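Local coordinates for protein leucine aminopeptidase (PDB 3TC8) that probably acts as a zinc-dependent exopeptidase of peptidase family M28, with likely aminopeptidase and possible glutaminyl-peptide cyclotransferase activity, at residues Q141-P147 / L303-Y307; N206-F210 / I265-P270; E224-S228 / Y238-A242. All coordinates share one frame; numbering follows the deposited sequence. Where two conformers were deposited one is given.

Overall arrangement
Going from the N terminus, the chain first reaches the end of helix 125-144 and the turn after it, where interaction 1 meets the C-terminal helix 292-308 and closes the longest of the three loops. Nested inside it, interaction 2 joins 206-210, leading into strand 209-211, to the end of edge strand 262-266 and the loop that follows. Inside the loop closed by interaction 2, interaction 3 ties helix 213-233 to the short strand 239-240. None cross. Interactions 2 and 3 touch through backbone pairing of Phe209 with Tyr238 and Ile240, while interaction 1 reaches interaction 3 where Val305 packs on Met225 and Val226.

Interaction 1 (Q141-P147 / L303-Y307); sequences QIGQKAP and LEVIY
Tyr307 and Lys145 supply the direct polar bond of this contact: Tyr307 OH donates to Lys145 O at 2.6 Å, entering nearly in line with the carbonyl (C=O...donor angle 161°). Lys145 is the first residue to leave helical geometry at the end of helix 125-144, and its own N still bonds back to Ile142 O; the phenol is thus bonded to the carbonyl of the residue where the chain leaves the helix. The acceptor lies at the edge of the Tyr307 ring, near its plane. A second polar link is indirect, one water donating to both Pro147 O (2.7 Å) and Tyr307 O (2.7 Å).

The CH-pi contact comes over the ring. Pro147 CB sits 3.6 Å from the ring centroid and only 11° off its normal, while Pro147 CA reaches toward CE2. With CG of Tyr307 beside its backbone N (chi1 -80°), the ring extends away from helix 292-308 and lies with one face against Pro147 CB.

Apolar packing adds to this. Ile142 CG1 approaches Tyr307 CE1 at 4.4 Å, and Ile142 CD1 meets Ile306 CD1 at 3.9 Å, the two side chains crossing at about a right angle. Farther back, Leu303 CD1 approaches Gln141 CG at 4.4 Å, the amide NE2 of that glutamine turning instead to Glu137. Ile142 and Ile306 both also rest on Ile151 of strand 150-156, and Pro20 touches Tyr307, so the junction is built onto the central sheet and the N-terminal segment.

Chemically, the join needs no charge. The aromatic ring serves as a platform for the proline while its hydroxyl satisfies a backbone carbonyl at a helix end, and these two holds together fix both the tilt and the reach of the phenol, fastening the exit of helix 125-144 to the C-terminal helix.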
ATOM      1  N   GLN A 141       2.447   6.414  15.377  1.00  8.45           N
ATOM      2  CA  GLN A 141       1.447   6.573  16.418  1.00  8.83           C
ATOM      3  C   GLN A 141       1.257   5.297  17.240  1.00  8.73           C
ATOM      4  O   GLN A 141       1.157   5.361  18.469  1.00  9.28           O
ATOM      5  CB  GLN A 141       0.135   7.001  15.826  1.00  9.36           C
ATOM      6  CG  GLN A 141       0.158   8.390  15.155  1.00  9.17           C
ATOM      7  CD  GLN A 141       0.608   9.494  16.041  1.00  9.69           C
ATOM      8  OE1 GLN A 141       0.311   9.497  17.257  1.00 10.43           O
ATOM      9  NE2 GLN A 141       1.340  10.462  15.479  1.00 11.00           N
ATOM     10  N   ILE A 142       1.261   4.143  16.600  1.00  8.91           N
ATOM     11  CA  ILE A 142       1.139   2.887  17.309  1.00  9.12           C
ATOM     12  C   ILE A 142       2.304   2.704  18.270  1.00  9.38           C
ATOM     13  O   ILE A 142       2.128   2.263  19.405  1.00 10.60           O
ATOM     14  CB  ILE A 142       1.051   1.683  16.314  1.00  9.22           C
ATOM     15  CG1 ILE A 142      -0.244   1.736  15.530  1.00  9.50           C
ATOM     16  CG2 ILE A 142       1.242   0.350  17.035  1.00 10.35           C
ATOM     17  CD1 ILE A 142      -0.229   0.863  14.281  1.00 10.11           C
ATOM     18  N   GLY A 143       3.523   3.050  17.837  1.00  9.66           N
ATOM     19  CA  GLY A 143       4.658   2.914  18.695  1.00 10.71           C
ATOM     20  C   GLY A 143       4.542   3.753  19.971  1.00 11.53           C
ATOM     21  O   GLY A 143       5.078   3.401  20.999  1.00 13.62           O
ATOM     22  N   GLN A 144       3.864   4.885  19.891  1.00 12.29           N
ATOM     23  CA  GLN A 144       3.684   5.768  21.049  1.00 13.78           C
ATOM     24  C   GLN A 144       2.490   5.384  21.923  1.00 13.70           C
ATOM     25  O   GLN A 144       2.480   5.734  23.111  1.00 17.24           O
ATOM     26  CB  GLN A 144       3.468   7.213  20.581  1.00 14.12           C
ATOM     27  CG  GLN A 144       4.674   7.898  19.835  1.00 15.64           C
ATOM     28  CD  GLN A 144       4.318   9.285  19.046  1.00 19.03           C
ATOM     29  OE1 GLN A 144       5.224  10.083  18.664  1.00 24.57           O
ATOM     30  NE2 GLN A 144       3.038   9.550  18.842  1.00 22.84           N
ATOM     31  N   LYS A 145       1.503   4.660  21.412  1.00 12.48           N
ATOM     32  CA  LYS A 145       0.277   4.354  22.146  1.00 13.48           C
ATOM     33  C   LYS A 145      -0.292   3.039  21.623  1.00 13.01           C
ATOM     34  O   LYS A 145      -0.842   2.972  20.546  1.00 14.14           O
ATOM     35  CB  LYS A 145      -0.771   5.471  22.004  1.00 14.80           C
ATOM     36  CG  LYS A 145      -2.016   5.209  22.843  1.00 17.54           C
ATOM     37  CD  LYS A 145      -3.049   6.307  22.612  1.00 23.35           C
ATOM     38  CE  LYS A 145      -4.194   6.369  23.649  1.00 29.07           C
ATOM     39  NZ  LYS A 145      -4.669   7.806  23.684  1.00 34.08           N
ATOM     40  N   ALA A 146      -0.163   1.970  22.374  1.00 15.05           N
ATOM     41  CA  ALA A 146      -0.579   0.643  21.920  1.00 15.58           C
ATOM     42  C   ALA A 146      -2.097   0.641  21.714  1.00 14.99           C
ATOM     43  O   ALA A 146      -2.810   1.027  22.608  1.00 15.94           O
ATOM     44  CB  ALA A 146      -0.193  -0.430  22.970  1.00 18.79           C
ATOM     45  N   PRO A 147      -2.593   0.134  20.568  1.00 13.48           N
ATOM     46  CA  PRO A 147      -4.023  -0.002  20.405  1.00 13.67           C
ATOM     47  C   PRO A 147      -4.661  -1.142  21.127  1.00 15.91           C
ATOM     48  O   PRO A 147      -5.886  -1.170  21.232  1.00 19.63           O
ATOM     49  CB  PRO A 147      -4.206  -0.157  18.902  1.00 13.66           C
ATOM     50  CG  PRO A 147      -2.935  -0.766  18.433  1.00 13.22           C
ATOM     51  CD  PRO A 147      -1.894  -0.137  19.306  1.00 13.65           C
ATOM     52  N   LEU A 303      -6.664   4.765  11.766  1.00  8.10           N
ATOM     53  CA  LEU A 303      -6.441   4.802  13.213  1.00  8.66           C
ATOM     54  C   LEU A 303      -7.744   4.582  13.986  1.00  8.29           C
ATOM     55  O   LEU A 303      -7.797   3.881  14.966  1.00  9.17           O
ATOM     56  CB  LEU A 303      -5.815   6.152  13.628  1.00  8.44           C
ATOM     57  CG  LEU A 303      -4.359   6.347  13.217  1.00  8.81           C
ATOM     58  CD1 LEU A 303      -3.905   7.742  13.592  1.00 11.48           C
ATOM     59  CD2 LEU A 303      -3.449   5.318  13.842  1.00 10.69           C
ATOM     60  N   GLU A 304      -8.776   5.286  13.575  1.00  8.81           N
ATOM     61  CA  GLU A 304     -10.088   5.142  14.241  1.00  9.21           C
ATOM     62  C   GLU A 304     -10.550   3.694  14.286  1.00  8.79           C
ATOM     63  O   GLU A 304     -11.049   3.233  15.303  1.00  9.38           O
ATOM     64  CB  GLU A 304     -11.114   6.035  13.578  1.00  9.88           C
ATOM     65  CG  GLU A 304     -12.500   6.034  14.260  1.00 10.46           C
ATOM     66  CD  GLU A 304     -12.510   6.778  15.600  1.00 11.63           C
ATOM     67  OE1 GLU A 304     -11.662   7.672  15.814  1.00 13.65           O
ATOM     68  OE2 GLU A 304     -13.423   6.526  16.427  1.00 13.18           O
ATOM     69  N   VAL A 305     -10.376   2.972  13.184  1.00  8.95           N
ATOM     70  CA  VAL A 305     -10.809   1.629  13.067  0.50  8.46           C
ATOM     71  C   VAL A 305      -9.990   0.676  13.954  1.00  9.30           C
ATOM     72  O   VAL A 305     -10.535  -0.181  14.695  1.00 10.34           O
ATOM     73  CB  VAL A 305     -10.759   1.259  11.582  0.50  8.71           C
ATOM     74  CG1 VAL A 305     -10.954  -0.243  11.384  0.50  8.72           C
ATOM     75  CG2 VAL A 305     -11.808   2.070  10.838  0.50  8.68           C
ATOM     76  N   ILE A 306      -8.658   0.786  13.895  1.00  8.74           N
ATOM     77  CA  ILE A 306      -7.836  -0.162  14.613  1.00  9.31           C
ATOM     78  C   ILE A 306      -7.819   0.098  16.121  1.00  9.17           C
ATOM     79  O   ILE A 306      -7.623  -0.830  16.885  1.00 11.01           O
ATOM     80  CB  ILE A 306      -6.399  -0.300  14.041  1.00  9.28           C
ATOM     81  CG1 ILE A 306      -5.560   0.979  14.295  1.00  9.51           C
ATOM     82  CG2 ILE A 306      -6.456  -0.656  12.549  1.00 10.78           C
ATOM     83  CD1 ILE A 306      -4.144   0.924  13.788  1.00 10.65           C
ATOM     84  N   TYR A 307      -7.992   1.351  16.531  1.00  9.11           N
ATOM     85  CA  TYR A 307      -8.055   1.672  17.950  1.00  9.04           C
ATOM     86  C   TYR A 307      -9.447   1.573  18.509  1.00  9.97           C
ATOM     87  O   TYR A 307      -9.568   1.423  19.736  1.00 12.19           O
ATOM     88  CB  TYR A 307      -7.573   3.105  18.194  1.00  9.74           C
ATOM     89  CG  TYR A 307      -6.064   3.246  18.225  1.00  9.86           C
ATOM     90  CD1 TYR A 307      -5.306   3.336  17.052  1.00  9.70           C
ATOM     91  CD2 TYR A 307      -5.390   3.296  19.412  1.00 10.25           C
ATOM     92  CE1 TYR A 307      -3.928   3.489  17.090  1.00 10.19           C
ATOM     93  CE2 TYR A 307      -3.997   3.425  19.465  1.00 10.36           C
ATOM     94  CZ  TYR A 307      -3.245   3.502  18.303  1.00 10.11           C
ATOM     95  OH  TYR A 307      -1.897   3.687  18.274  1.00 11.35           O
TER
HETATM   96  O   HOH W   1      -7.600   0.934  21.527  1.00 23.31           O

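Interaction 2 (N206-F210 / I265-P270); sequences NATFF and IINYDP
Phe210 lies against Tyr268 and Pro270. From CB outward, CB and CG look onto Tyr268 CD2, which CD1 meets at 3.8 Å; CE1 then passes Tyr268 O at 3.5 Å and Pro270 CD at 3.7 Å, and CZ at the tip ends on the CD and CG atoms of the same proline. The edge of Tyr268 points toward the face of Phe210 in an offset edge-to-face pair, planes at 79°.

Beside this patch, Thr208 pairs twice with Tyr268. Tyr268 N donates to Thr208 O (2.9 Å, 176° at the hydrogen), and Thr208 OG1, set between the backbone N and carbonyl carbon by chi1 54°, donates to Tyr268 O at 2.8 Å. Asn267 has two modelled conformers; in the one described, OD1 accepts from Thr208 N, the donor well above the carbonyl plane, but for the other this bond is doubtful.

Phe209 packs on the strand end of the same partner, where Ile265 CG2 lies over its face, 3.8 Å from the centroid. Two waters bridge Phe210 to Ile266, one between Phe210 N and Ile266 O, the other between Phe210 O and Ile266 N.

In this M28 fold, 206-210 braces from outside the mixed sheet its outermost strand, 262-266, and the outgoing loop, with the side chain of Ile266 about 8 Å from the zinc ion bound by Asp127, Asp160 and His281.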
ATOM      1  N   ASN A 206      -7.979  15.272  -3.859  1.00 12.88           N
ATOM      2  CA  ASN A 206      -9.361  14.919  -4.229  1.00 13.67           C
ATOM      3  C   ASN A 206      -9.558  13.447  -4.661  1.00 12.50           C
ATOM      4  O   ASN A 206     -10.474  13.126  -5.407  1.00 14.32           O
ATOM      5  CB  ASN A 206      -9.908  15.885  -5.240  1.00 15.93           C
ATOM      6  CG  ASN A 206      -9.969  17.301  -4.713  1.00 16.85           C
ATOM      7  OD1 ASN A 206     -10.362  17.551  -3.558  1.00 21.61           O
ATOM      8  ND2 ASN A 206      -9.625  18.258  -5.565  1.00 21.71           N
ATOM      9  N   ALA A 207      -8.757  12.557  -4.091  1.00 11.30           N
ATOM     10  CA  ALA A 207      -8.910  11.128  -4.316  1.00 11.52           C
ATOM     11  C   ALA A 207     -10.327  10.707  -3.915  1.00 10.83           C
ATOM     12  O   ALA A 207     -10.933  11.265  -2.979  1.00 12.06           O
ATOM     13  CB  ALA A 207      -7.895  10.325  -3.509  1.00 11.79           C
ATOM     14  N   THR A 208     -10.815   9.657  -4.557  1.00 10.11           N
ATOM     15  CA  THR A 208     -12.101   9.060  -4.262  1.00 10.51           C
ATOM     16  C   THR A 208     -11.939   7.568  -4.063  1.00 10.17           C
ATOM     17  O   THR A 208     -11.621   6.857  -5.010  1.00 10.94           O
ATOM     18  CB  THR A 208     -13.121   9.389  -5.352  1.00 11.25           C
ATOM     19  OG1 THR A 208     -12.644   9.024  -6.647  1.00 12.40           O
ATOM     20  CG2 THR A 208     -13.486  10.862  -5.350  1.00 14.06           C
ATOM     21  N   PHE A 209     -12.195   7.122  -2.835  1.00  9.17           N
ATOM     22  CA  PHE A 209     -12.096   5.732  -2.464  1.00  8.84           C
ATOM     23  C   PHE A 209     -13.489   5.113  -2.500  1.00  9.70           C
ATOM     24  O   PHE A 209     -14.354   5.441  -1.671  1.00 10.67           O
ATOM     25  CB  PHE A 209     -11.507   5.564  -1.054  1.00  8.98           C
ATOM     26  CG  PHE A 209     -10.258   6.387  -0.804  1.00  8.77           C
ATOM     27  CD1 PHE A 209      -9.197   6.415  -1.685  1.00  8.97           C
ATOM     28  CD2 PHE A 209     -10.140   7.133   0.369  1.00  8.89           C
ATOM     29  CE1 PHE A 209      -8.057   7.147  -1.439  1.00  8.55           C
ATOM     30  CE2 PHE A 209      -8.988   7.857   0.627  1.00  9.63           C
ATOM     31  CZ  PHE A 209      -7.959   7.885  -0.264  1.00  9.30           C
ATOM     32  N   PHE A 210     -13.730   4.248  -3.496  1.00  9.60           N
ATOM     33  CA  PHE A 210     -14.988   3.536  -3.606  1.00  9.86           C
ATOM     34  C   PHE A 210     -14.841   2.172  -2.937  1.00  9.83           C
ATOM     35  O   PHE A 210     -13.753   1.702  -2.602  1.00 10.25           O
ATOM     36  CB  PHE A 210     -15.348   3.378  -5.098  1.00 10.06           C
ATOM     37  CG  PHE A 210     -15.853   4.623  -5.766  1.00 10.62           C
ATOM     38  CD1 PHE A 210     -15.000   5.650  -6.142  1.00 11.70           C
ATOM     39  CD2 PHE A 210     -17.194   4.756  -5.999  1.00 12.93           C
ATOM     40  CE1 PHE A 210     -15.478   6.768  -6.754  1.00 12.36           C
ATOM     41  CE2 PHE A 210     -17.685   5.913  -6.613  1.00 14.00           C
ATOM     42  CZ  PHE A 210     -16.830   6.890  -6.995  1.00 14.45           C
ATOM     43  N   ILE A 265      -8.092   0.293   0.044  1.00  7.81           N
ATOM     44  CA  ILE A 265      -8.431   1.705   0.028  1.00  7.61           C
ATOM     45  C   ILE A 265      -7.550   2.301  -1.056  1.00  7.27           C
ATOM     46  O   ILE A 265      -6.324   2.377  -0.901  1.00  7.91           O
ATOM     47  CB  ILE A 265      -8.165   2.374   1.399  1.00  8.52           C
ATOM     48  CG1 ILE A 265      -8.919   1.658   2.531  1.00  8.63           C
ATOM     49  CG2 ILE A 265      -8.505   3.859   1.333  1.00  9.38           C
ATOM     50  CD1 ILE A 265      -8.688   2.196   3.895  1.00  9.33           C
ATOM     51  N   ILE A 266      -8.170   2.722  -2.152  1.00  8.12           N
ATOM     52  CA  ILE A 266      -7.473   3.095  -3.385  1.00  8.68           C
ATOM     53  C   ILE A 266      -8.273   4.093  -4.164  1.00  8.30           C
ATOM     54  O   ILE A 266      -9.483   3.949  -4.315  1.00  8.94           O
ATOM     55  CB  ILE A 266      -7.127   1.828  -4.234  1.00  8.71           C
ATOM     56  CG1 ILE A 266      -6.434   2.224  -5.539  1.00 10.10           C
ATOM     57  CG2 ILE A 266      -8.336   0.948  -4.499  1.00  9.94           C
ATOM     58  CD1 ILE A 266      -5.772   1.057  -6.265  1.00 11.50           C
ATOM     59  N   ASN A 267      -7.602   5.110  -4.666  1.00  8.68           N
ATOM     60  CA  ASN A 267      -8.248   6.100  -5.531  0.50  9.18           C
ATOM     61  C   ASN A 267      -8.737   5.417  -6.819  1.00  9.67           C
ATOM     62  O   ASN A 267      -7.937   4.860  -7.576  1.00 10.90           O
ATOM     63  CB  ASN A 267      -7.207   7.195  -5.784  0.50 10.13           C
ATOM     64  CG  ASN A 267      -7.769   8.433  -6.474  0.50  9.46           C
ATOM     65  OD1 ASN A 267      -8.985   8.542  -6.744  0.50 10.21           O
ATOM     66  ND2 ASN A 267      -6.873   9.380  -6.763  0.50 11.26           N
ATOM     67  N   TYR A 268     -10.044   5.472  -7.059  1.00  9.64           N
ATOM     68  CA  TYR A 268     -10.679   4.922  -8.222  1.00 10.37           C
ATOM     69  C   TYR A 268     -11.538   5.988  -8.856  1.00 11.22           C
ATOM     70  O   TYR A 268     -12.275   6.694  -8.175  1.00 12.88           O
ATOM     71  CB  TYR A 268     -11.575   3.741  -7.820  1.00 11.15           C
ATOM     72  CG  TYR A 268     -12.418   3.160  -8.922  1.00 12.04           C
ATOM     73  CD1 TYR A 268     -11.866   2.338  -9.894  1.00 13.73           C
ATOM     74  CD2 TYR A 268     -13.789   3.371  -8.945  1.00 13.00           C
ATOM     75  CE1 TYR A 268     -12.659   1.776 -10.905  1.00 15.95           C
ATOM     76  CE2 TYR A 268     -14.588   2.822  -9.937  1.00 16.06           C
ATOM     77  CZ  TYR A 268     -14.030   2.017 -10.908  1.00 16.13           C
ATOM     78  OH  TYR A 268     -14.797   1.445 -11.901  1.00 21.35           O
ATOM     79  N   ASP A 269     -11.503   6.058 -10.182  1.00 13.13           N
ATOM     80  CA  ASP A 269     -12.334   6.976 -10.955  1.00 15.57           C
ATOM     81  C   ASP A 269     -13.224   6.199 -11.889  1.00 16.78           C
ATOM     82  O   ASP A 269     -12.701   5.686 -12.862  1.00 18.52           O
ATOM     83  CB  ASP A 269     -11.449   7.874 -11.770  1.00 17.53           C
ATOM     84  CG  ASP A 269     -12.244   8.921 -12.571  1.00 20.54           C
ATOM     85  OD1 ASP A 269     -13.504   8.808 -12.686  1.00 24.14           O
ATOM     86  OD2 ASP A 269     -11.573   9.823 -13.054  1.00 24.73           O
ATOM     87  N   PRO A 270     -14.560   6.120 -11.638  1.00 18.03           N
ATOM     88  CA  PRO A 270     -15.493   5.237 -12.418  1.00 19.74           C
ATOM     89  C   PRO A 270     -15.699   5.601 -13.874  1.00 21.83           C
ATOM     90  O   PRO A 270     -16.282   4.817 -14.654  1.00 23.71           O
ATOM     91  CB  PRO A 270     -16.835   5.440 -11.723  1.00 20.86           C
ATOM     92  CG  PRO A 270     -16.645   6.642 -10.838  1.00 22.15           C
ATOM     93  CD  PRO A 270     -15.235   6.745 -10.487  1.00 18.27           C
TER
HETATM   94  O   HOH W   2     -10.557   9.920  -8.407  1.00 29.52           O
HETATM   95  O   HOH W   3     -11.095   1.837  -2.027  1.00  9.71           O
HETATM   96  O   HOH W   4     -11.749   2.468  -4.852  1.00 10.52           O

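Interaction 3 (E224-S228 / Y238-A242); sequences EMVWS and YFINA
Ile240 O is approached by two N-H groups: Trp227 NE1 from across the contact, at 2.9 Å, and Ala242 N from its own chain, also at 2.9 Å. Both bonds are weak; the indole N-H bends to 125° at the hydrogen, and it is shared, since NE1 also makes a weak bond to Phe209 O on the neighbouring strand 209-211. The bond from Ala242 N closes an inverse gamma turn centred on Asn241, where the chain turns a corner after strand 239-240. Thus one carbonyl holds the turn and meets the tryptophan: Ile240 O sits at the edge of the indole, near the plane of the ring.

The indole face is occupied by Phe239. Its CD2 stands 3.6 Å above the indole plane, over the centre of the ring system, with Trp227 CE2 as the nearest atom at 3.7 Å. The phenyl edge points at the tryptophan face, planes at 84°, in a T-shaped pair whose centroids are 5.0 Å apart. Phe239 CB completes the cover as a CH-pi contact over the five-membered ring. CG of Phe239 lies beside its backbone N (chi1 -71°), which sends the phenyl past the indole to Val226 CG1, 3.9 Å from CE2.

On the backbone side, a water donates to both Trp227 O and Phe239 O, linking helix 213-233 to strand 239-240 next to the stacked rings. On the sheet side, Val226 and Phe239 both touch Ile265 of strand 262-266, while Trp227 and Val226 touch Ile263, so the aromatic pair sits between the helix and the edge of the central sheet.

The contact therefore relies on ring packing for most of its hold. Two weak bonds give the buried indole N-H polar partners, while Phe239 over the face probably does more to hold the ring's rotation.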
ATOM      1  N   GLU A 224     -17.557  -1.958   5.327  1.00 10.34           N
ATOM      2  CA  GLU A 224     -18.580  -1.184   5.994  1.00 11.16           C
ATOM      3  C   GLU A 224     -18.054  -0.483   7.247  1.00 10.66           C
ATOM      4  O   GLU A 224     -18.370   0.670   7.495  1.00 11.15           O
ATOM      5  CB  GLU A 224     -19.812  -2.028   6.283  1.00 12.19           C
ATOM      6  CG  GLU A 224     -20.527  -2.410   4.963  1.00 15.54           C
ATOM      7  CD  GLU A 224     -20.989  -1.211   4.179  1.00 17.43           C
ATOM      8  OE1 GLU A 224     -21.624  -0.300   4.812  1.00 19.76           O
ATOM      9  OE2 GLU A 224     -20.737  -1.186   2.948  1.00 19.14           O
HETATM   10  N   MSE A 225     -17.271  -1.187   8.042  1.00 10.78           N
HETATM   11  CA  MSE A 225     -16.711  -0.599   9.245  1.00 10.90           C
HETATM   12  C   MSE A 225     -15.824   0.598   8.918  1.00 10.33           C
HETATM   13  O   MSE A 225     -15.929   1.648   9.556  1.00 10.54           O
HETATM   14  CB  MSE A 225     -15.882  -1.649   9.955  1.00 11.58           C
HETATM   15  CG  MSE A 225     -15.018  -1.167  11.140  1.00 12.71           C
HETATM   16 SE   MSE A 225     -14.041  -2.505  12.056  0.75 17.25          SE
HETATM   17  CE  MSE A 225     -12.903  -3.087  10.612  1.00 17.73           C
ATOM     18  N   VAL A 226     -14.958   0.455   7.920  1.00  9.86           N
ATOM     19  CA  VAL A 226     -14.068   1.526   7.532  1.00  9.35           C
ATOM     20  C   VAL A 226     -14.816   2.716   6.930  1.00  9.80           C
ATOM     21  O   VAL A 226     -14.570   3.862   7.306  1.00  9.98           O
ATOM     22  CB  VAL A 226     -12.940   0.984   6.569  1.00  9.44           C
ATOM     23  CG1 VAL A 226     -12.117   2.128   5.979  1.00 10.28           C
ATOM     24  CG2 VAL A 226     -12.083  -0.002   7.323  1.00 10.38           C
ATOM     25  N   TRP A 227     -15.757   2.456   6.002  1.00  9.60           N
ATOM     26  CA  TRP A 227     -16.452   3.532   5.368  1.00  9.68           C
ATOM     27  C   TRP A 227     -17.361   4.257   6.370  1.00 10.74           C
ATOM     28  O   TRP A 227     -17.528   5.481   6.277  1.00 11.05           O
ATOM     29  CB  TRP A 227     -17.262   3.029   4.130  1.00 10.38           C
ATOM     30  CG  TRP A 227     -16.517   3.174   2.808  1.00  9.64           C
ATOM     31  CD1 TRP A 227     -16.905   3.972   1.801  1.00 10.41           C
ATOM     32  CD2 TRP A 227     -15.231   2.627   2.419  1.00  9.27           C
ATOM     33  NE1 TRP A 227     -15.975   3.947   0.788  1.00 10.73           N
ATOM     34  CE2 TRP A 227     -14.953   3.111   1.141  1.00 10.30           C
ATOM     35  CE3 TRP A 227     -14.353   1.746   3.002  1.00  9.32           C
ATOM     36  CZ2 TRP A 227     -13.775   2.805   0.456  1.00 10.44           C
ATOM     37  CZ3 TRP A 227     -13.164   1.446   2.339  1.00  9.99           C
ATOM     38  CH2 TRP A 227     -12.907   1.952   1.073  1.00 10.49           C
ATOM     39  N   SER A 228     -17.947   3.538   7.314  1.00 10.73           N
ATOM     40  CA  SER A 228     -18.766   4.171   8.341  1.00 11.50           C
ATOM     41  C   SER A 228     -17.924   5.018   9.276  1.00 10.70           C
ATOM     42  O   SER A 228     -18.325   6.121   9.644  1.00 11.84           O
ATOM     43  CB  SER A 228     -19.506   3.099   9.136  1.00 12.79           C
ATOM     44  OG  SER A 228     -20.564   2.541   8.357  1.00 15.30           O
ATOM     45  N   TYR A 238     -14.062  11.692   0.656  1.00 11.57           N
ATOM     46  CA  TYR A 238     -13.034  10.770   0.225  1.00 10.70           C
ATOM     47  C   TYR A 238     -13.508   9.334   0.176  1.00 10.73           C
ATOM     48  O   TYR A 238     -13.248   8.640  -0.795  1.00 11.62           O
ATOM     49  CB  TYR A 238     -11.778  10.863   1.120  1.00 10.91           C
ATOM     50  CG  TYR A 238     -11.104  12.200   1.062  1.00 10.25           C
ATOM     51  CD1 TYR A 238     -10.246  12.514   0.012  1.00 11.56           C
ATOM     52  CD2 TYR A 238     -11.387  13.185   1.981  1.00 12.45           C
ATOM     53  CE1 TYR A 238      -9.650  13.770  -0.058  1.00 11.95           C
ATOM     54  CE2 TYR A 238     -10.791  14.437   1.905  1.00 12.71           C
ATOM     55  CZ  TYR A 238      -9.962  14.735   0.870  1.00 11.82           C
ATOM     56  OH  TYR A 238      -9.396  15.995   0.807  1.00 14.97           O
ATOM     57  N   PHE A 239     -14.167   8.861   1.235  1.00 10.55           N
ATOM     58  CA  PHE A 239     -14.699   7.510   1.283  1.00 10.17           C
ATOM     59  C   PHE A 239     -16.109   7.512   0.758  1.00 11.20           C
ATOM     60  O   PHE A 239     -17.074   7.685   1.507  1.00 12.95           O
ATOM     61  CB  PHE A 239     -14.618   6.963   2.708  1.00 10.53           C
ATOM     62  CG  PHE A 239     -13.213   6.659   3.151  1.00  9.33           C
ATOM     63  CD1 PHE A 239     -12.372   7.648   3.650  1.00  9.59           C
ATOM     64  CD2 PHE A 239     -12.723   5.361   3.132  1.00  9.66           C
ATOM     65  CE1 PHE A 239     -11.078   7.367   4.056  1.00  9.40           C
ATOM     66  CE2 PHE A 239     -11.458   5.078   3.531  1.00  9.88           C
ATOM     67  CZ  PHE A 239     -10.654   6.072   3.995  1.00  9.70           C
ATOM     68  N   ILE A 240     -16.222   7.289  -0.535  1.00 11.32           N
ATOM     69  CA  ILE A 240     -17.510   7.428  -1.258  1.00 12.08           C
ATOM     70  C   ILE A 240     -18.369   6.213  -0.936  1.00 12.87           C
ATOM     71  O   ILE A 240     -17.893   5.070  -1.032  1.00 11.80           O
ATOM     72  CB  ILE A 240     -17.296   7.503  -2.773  1.00 11.98           C
ATOM     73  CG1 ILE A 240     -16.241   8.559  -3.134  1.00 13.30           C
ATOM     74  CG2 ILE A 240     -18.621   7.787  -3.467  1.00 14.45           C
ATOM     75  CD1 ILE A 240     -16.517   9.972  -2.642  1.00 16.19           C
ATOM     76  N   ASN A 241     -19.625   6.445  -0.545  1.00 13.91           N
ATOM     77  CA  ASN A 241     -20.515   5.382  -0.144  0.60 15.40           C
ATOM     78  C   ASN A 241     -21.162   4.755  -1.366  1.00 16.02           C
ATOM     79  O   ASN A 241     -22.386   4.881  -1.581  1.00 19.48           O
ATOM     80  CB  ASN A 241     -21.579   5.931   0.802  0.60 16.79           C
ATOM     81  CG  ASN A 241     -22.244   4.825   1.632  0.60 19.48           C
ATOM     82  OD1 ASN A 241     -21.691   3.716   1.807  0.60 18.63           O
ATOM     83  ND2 ASN A 241     -23.434   5.130   2.164  0.60 21.85           N
ATOM     84  N   ALA A 242     -20.356   4.099  -2.165  1.00 15.19           N
ATOM     85  CA  ALA A 242     -20.774   3.499  -3.391  1.00 15.28           C
ATOM     86  C   ALA A 242     -19.817   2.401  -3.780  1.00 13.11           C
ATOM     87  O   ALA A 242     -18.621   2.486  -3.502  1.00 13.06           O
ATOM     88  CB  ALA A 242     -20.915   4.525  -4.526  1.00 17.31           C
TER
HETATM   89  O   HOH W   5     -18.154   6.959   3.933  1.00 23.13           O